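Local structure of variant surface glycoprotein MITAT 1.1 (Trypanosoma brucei brucei, 5LY9) at residues Gly166-His172 and Leu229-Met235. The protein forms, through its N-terminal domain seen here, part of the dense surface coat by which the trypanosome evades the host immune response. Numbering follows the deposited sequence.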
ATOM      1  N   GLY A 166      15.590 -16.566  -2.906  1.00 22.15           N
ATOM      2  CA  GLY A 166      15.942 -16.209  -1.553  1.00 20.63           C
ATOM      3  C   GLY A 166      16.873 -15.013  -1.490  1.00 20.49           C
ATOM      4  O   GLY A 166      16.732 -14.107  -2.243  1.00 21.18           O
ATOM      5  N   TYR A 167      17.786 -15.047  -0.564  1.00 21.13           N
ATOM      6  CA  TYR A 167      18.764 -13.987  -0.341  1.00 21.41           C
ATOM      7  C   TYR A 167      20.151 -14.512  -0.691  1.00 21.21           C
ATOM      8  O   TYR A 167      20.908 -15.009   0.174  1.00 21.63           O
ATOM      9  CB  TYR A 167      18.737 -13.539   1.127  1.00 21.13           C
ATOM     10  CG  TYR A 167      17.375 -13.094   1.614  1.00 21.26           C
ATOM     11  CD1 TYR A 167      16.416 -14.035   2.053  1.00 21.45           C
ATOM     12  CD2 TYR A 167      17.049 -11.746   1.663  1.00 20.27           C
ATOM     13  CE1 TYR A 167      15.172 -13.553   2.570  1.00 20.69           C
ATOM     14  CE2 TYR A 167      15.888 -11.290   2.182  1.00 19.84           C
ATOM     15  CZ  TYR A 167      14.948 -12.189   2.605  1.00 19.69           C
ATOM     16  OH  TYR A 167      13.762 -11.664   3.076  1.00 18.61           O
ATOM     17  N   PRO A 168      20.499 -14.426  -1.964  1.00 21.46           N
ATOM     18  CA  PRO A 168      21.657 -15.252  -2.439  1.00 22.98           C
ATOM     19  C   PRO A 168      23.013 -14.796  -1.939  1.00 22.87           C
ATOM     20  O   PRO A 168      23.933 -15.622  -1.863  1.00 23.52           O
ATOM     21  CB  PRO A 168      21.609 -15.084  -3.964  1.00 22.74           C
ATOM     22  CG  PRO A 168      20.829 -13.842  -4.162  1.00 22.46           C
ATOM     23  CD  PRO A 168      19.776 -13.841  -3.097  1.00 20.81           C
ATOM     24  N   ASN A 169      23.136 -13.523  -1.577  1.00 22.25           N
ATOM     25  CA  ASN A 169      24.440 -12.994  -1.157  1.00 22.11           C
ATOM     26  C   ASN A 169      24.696 -13.058   0.334  1.00 22.42           C
ATOM     27  O   ASN A 169      25.844 -12.821   0.772  1.00 21.66           O
ATOM     28  CB  ASN A 169      24.655 -11.607  -1.742  1.00 22.69           C
ATOM     29  CG  ASN A 169      24.689 -11.636  -3.240  1.00 24.10           C
ATOM     30  OD1 ASN A 169      25.296 -12.531  -3.827  1.00 26.15           O
ATOM     31  ND2 ASN A 169      24.083 -10.648  -3.881  1.00 25.21           N
ATOM     32  N   LEU A 170      23.664 -13.336   1.151  1.00 22.51           N
ATOM     33  CA  LEU A 170      23.876 -13.531   2.569  1.00 22.38           C
ATOM     34  C   LEU A 170      24.629 -14.772   2.843  1.00 22.99           C
ATOM     35  O   LEU A 170      24.318 -15.869   2.330  1.00 23.11           O
ATOM     36  CB  LEU A 170      22.546 -13.581   3.352  1.00 24.42           C
ATOM     37  CG  LEU A 170      21.689 -12.311   3.306  1.00 27.86           C
ATOM     38  CD1 LEU A 170      20.619 -12.353   4.384  1.00 27.91           C
ATOM     39  CD2 LEU A 170      22.324 -10.971   3.285  1.00 29.16           C
ATOM     40  N   GLN A 171      25.661 -14.630   3.664  1.00 23.64           N
ATOM     41  CA  GLN A 171      26.509 -15.741   4.027  1.00 24.64           C
ATOM     42  C   GLN A 171      25.860 -16.602   5.054  1.00 24.74           C
ATOM     43  O   GLN A 171      24.902 -16.167   5.744  1.00 22.12           O
ATOM     44  CB  GLN A 171      27.817 -15.206   4.623  1.00 26.43           C
ATOM     45  CG  GLN A 171      28.550 -14.274   3.685  1.00 27.40           C
ATOM     46  CD  GLN A 171      28.802 -14.950   2.358  1.00 28.94           C
ATOM     47  OE1 GLN A 171      28.082 -14.713   1.364  1.00 33.80           O
ATOM     48  NE2 GLN A 171      29.661 -15.905   2.382  1.00 29.56           N
ATOM     49  N   HIS A 172      26.359 -17.837   5.150  1.00 24.07           N
ATOM     50  CA  HIS A 172      25.832 -18.782   6.140  1.00 26.39           C
ATOM     51  C   HIS A 172      27.003 -19.603   6.694  1.00 26.50           C
ATOM     52  O   HIS A 172      27.951 -19.868   5.957  1.00 25.94           O
ATOM     53  CB  HIS A 172      24.702 -19.707   5.585  1.00 26.15           C
ATOM     54  CG  HIS A 172      25.110 -20.551   4.429  1.00 27.87           C
ATOM     55  ND1 HIS A 172      25.589 -21.835   4.587  1.00 30.66           N
ATOM     56  CD2 HIS A 172      25.116 -20.304   3.094  1.00 29.21           C
ATOM     57  CE1 HIS A 172      25.881 -22.335   3.396  1.00 31.27           C
ATOM     58  NE2 HIS A 172      25.659 -21.406   2.482  1.00 31.29           N
ATOM     59  N   LEU A 229      25.356 -17.819  11.284  1.00 23.67           N
ATOM     60  CA  LEU A 229      24.546 -17.100  10.313  1.00 23.00           C
ATOM     61  C   LEU A 229      23.764 -18.181   9.573  1.00 22.94           C
ATOM     62  O   LEU A 229      24.318 -19.123   9.052  1.00 24.50           O
ATOM     63  CB  LEU A 229      25.413 -16.284   9.334  1.00 23.26           C
ATOM     64  CG  LEU A 229      26.359 -15.264   9.950  1.00 23.32           C
ATOM     65  CD1 LEU A 229      27.154 -14.606   8.829  1.00 25.11           C
ATOM     66  CD2 LEU A 229      25.602 -14.220  10.741  1.00 23.96           C
ATOM     67  N   ALA A 230      22.452 -17.993   9.505  1.00 23.79           N
ATOM     68  CA  ALA A 230      21.572 -18.978   8.995  1.00 23.43           C
ATOM     69  C   ALA A 230      21.653 -18.954   7.478  1.00 24.29           C
ATOM     70  O   ALA A 230      22.017 -17.985   6.903  1.00 23.40           O
ATOM     71  CB  ALA A 230      20.134 -18.676   9.435  1.00 24.30           C
ATOM     72  N   ASN A 231      21.232 -20.057   6.852  1.00 24.95           N
ATOM     73  CA  ASN A 231      21.182 -20.101   5.405  1.00 25.25           C
ATOM     74  C   ASN A 231      19.863 -19.554   4.873  1.00 24.35           C
ATOM     75  O   ASN A 231      18.808 -20.203   4.987  1.00 23.15           O
ATOM     76  CB  ASN A 231      21.443 -21.517   4.967  1.00 27.29           C
ATOM     77  CG  ASN A 231      21.602 -21.635   3.483  1.00 29.88           C
ATOM     78  OD1 ASN A 231      21.161 -20.773   2.715  1.00 29.36           O
ATOM     79  ND2 ASN A 231      22.176 -22.774   3.053  1.00 31.67           N
ATOM     80  N   MET A 232      19.965 -18.371   4.274  1.00 23.40           N
ATOM     81  CA  MET A 232      18.823 -17.609   3.769  1.00 24.05           C
ATOM     82  C   MET A 232      18.794 -17.673   2.231  1.00 24.29           C
ATOM     83  O   MET A 232      17.960 -17.032   1.630  1.00 23.35           O
ATOM     84  CB  MET A 232      18.902 -16.140   4.186  1.00 22.65           C
ATOM     85  CG  MET A 232      19.162 -15.925   5.659  1.00 23.51           C
ATOM     86  SD  MET A 232      18.057 -16.830   6.784  1.00 26.40           S
ATOM     87  CE  MET A 232      16.618 -15.881   6.542  1.00 22.64           C
ATOM     88  N   GLN A 233      19.728 -18.401   1.611  1.00 24.77           N
ATOM     89  CA  GLN A 233      19.868 -18.417   0.167  1.00 24.64           C
ATOM     90  C   GLN A 233      18.696 -19.182  -0.446  1.00 25.28           C
ATOM     91  O   GLN A 233      18.204 -18.757  -1.418  1.00 26.76           O
ATOM     92  CB  GLN A 233      21.246 -18.966  -0.251  1.00 25.41           C
ATOM     93  CG  GLN A 233      22.381 -18.132   0.344  1.00 25.00           C
ATOM     94  CD  GLN A 233      23.752 -18.661  -0.010  1.00 27.42           C
ATOM     95  OE1 GLN A 233      23.874 -19.703  -0.626  1.00 31.13           O
ATOM     96  NE2 GLN A 233      24.770 -18.018   0.462  1.00 26.38           N
ATOM     97  N   ALA A 234      18.300 -20.298   0.124  1.00 27.53           N
ATOM     98  CA  ALA A 234      17.236 -21.170  -0.412  1.00 29.87           C
ATOM     99  C   ALA A 234      16.083 -21.032   0.570  1.00 29.45           C
ATOM    100  O   ALA A 234      15.987 -21.790   1.545  1.00 29.77           O
ATOM    101  CB  ALA A 234      17.740 -22.620  -0.415  1.00 31.69           C
ATOM    102  N   MET A 235      15.294 -20.010   0.406  1.00 27.50           N
ATOM    103  CA  MET A 235      14.180 -19.790   1.349  1.00 26.67           C
ATOM    104  C   MET A 235      13.079 -20.862   1.172  1.00 27.68           C
ATOM    105  O   MET A 235      12.859 -21.366   0.076  1.00 29.69           O
ATOM    106  CB  MET A 235      13.623 -18.408   1.106  1.00 26.14           C
ATOM    107  CG  MET A 235      14.567 -17.280   1.535  1.00 23.77           C
ATOM    108  SD  MET A 235      14.891 -17.265   3.310  1.00 23.76           S
ATOM    109  CE  MET A 235      13.260 -16.875   3.973  1.00 24.21           C
TER
HETATM  110  O   HOH W   1      22.545 -17.164   4.096  1.00 23.35           O
HETATM  111  O   HOH W   2      25.957 -21.572  -0.209  1.00 45.85           O
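In the top-lobe loops of this A-type VSG N-terminal domain, 166-172 and 229-235 run antiparallel, P168 beside Q233 (CA to CA 4.5 Å) and H172 beside L229 (4.7 Å). A type I beta turn from Y167 to L170 carries 166-172 away from its partner beyond P168, and the chains close again at H172. Y167 N donates to M232 O (3.0 Å), and the gap beyond P168 is bridged by the Q233 side chain, whose NE2 donates to L170 O (2.9 Å), and by a water that accepts from M232 N (2.9 Å) and lies within hydrogen-bonding distance of L170 O (2.8 Å) and A230 O (3.0 Å). Within 229-235, N231 OD1 accepts from Q233 N (3.0 Å), an Asx turn. G166 must be glycine: a CB would clash with Q233 O and M232 O, and its backbone angles also exclude one. M232 CB and M235 CG meet CD1 of Y167 at 3.9 and 3.8 Å, while L170 CD1 lies 4.1 Å from M232 CG. W246 of helix 244-254 receives the Y167 OH hydrogen bond on its carbonyl, packs edge-to-face with the tyrosine ring and touches L170 and M232, so the paired loops are anchored on that helix; helix 8-21 also touches Y167 and L170. M235 SD makes a Met-aromatic contact at the Y167 ring edge, 4.9 Å from the centroid. On the outer side, a second water links H172 NE2 (2.7 Å) to Q233 OE1 (2.8 Å).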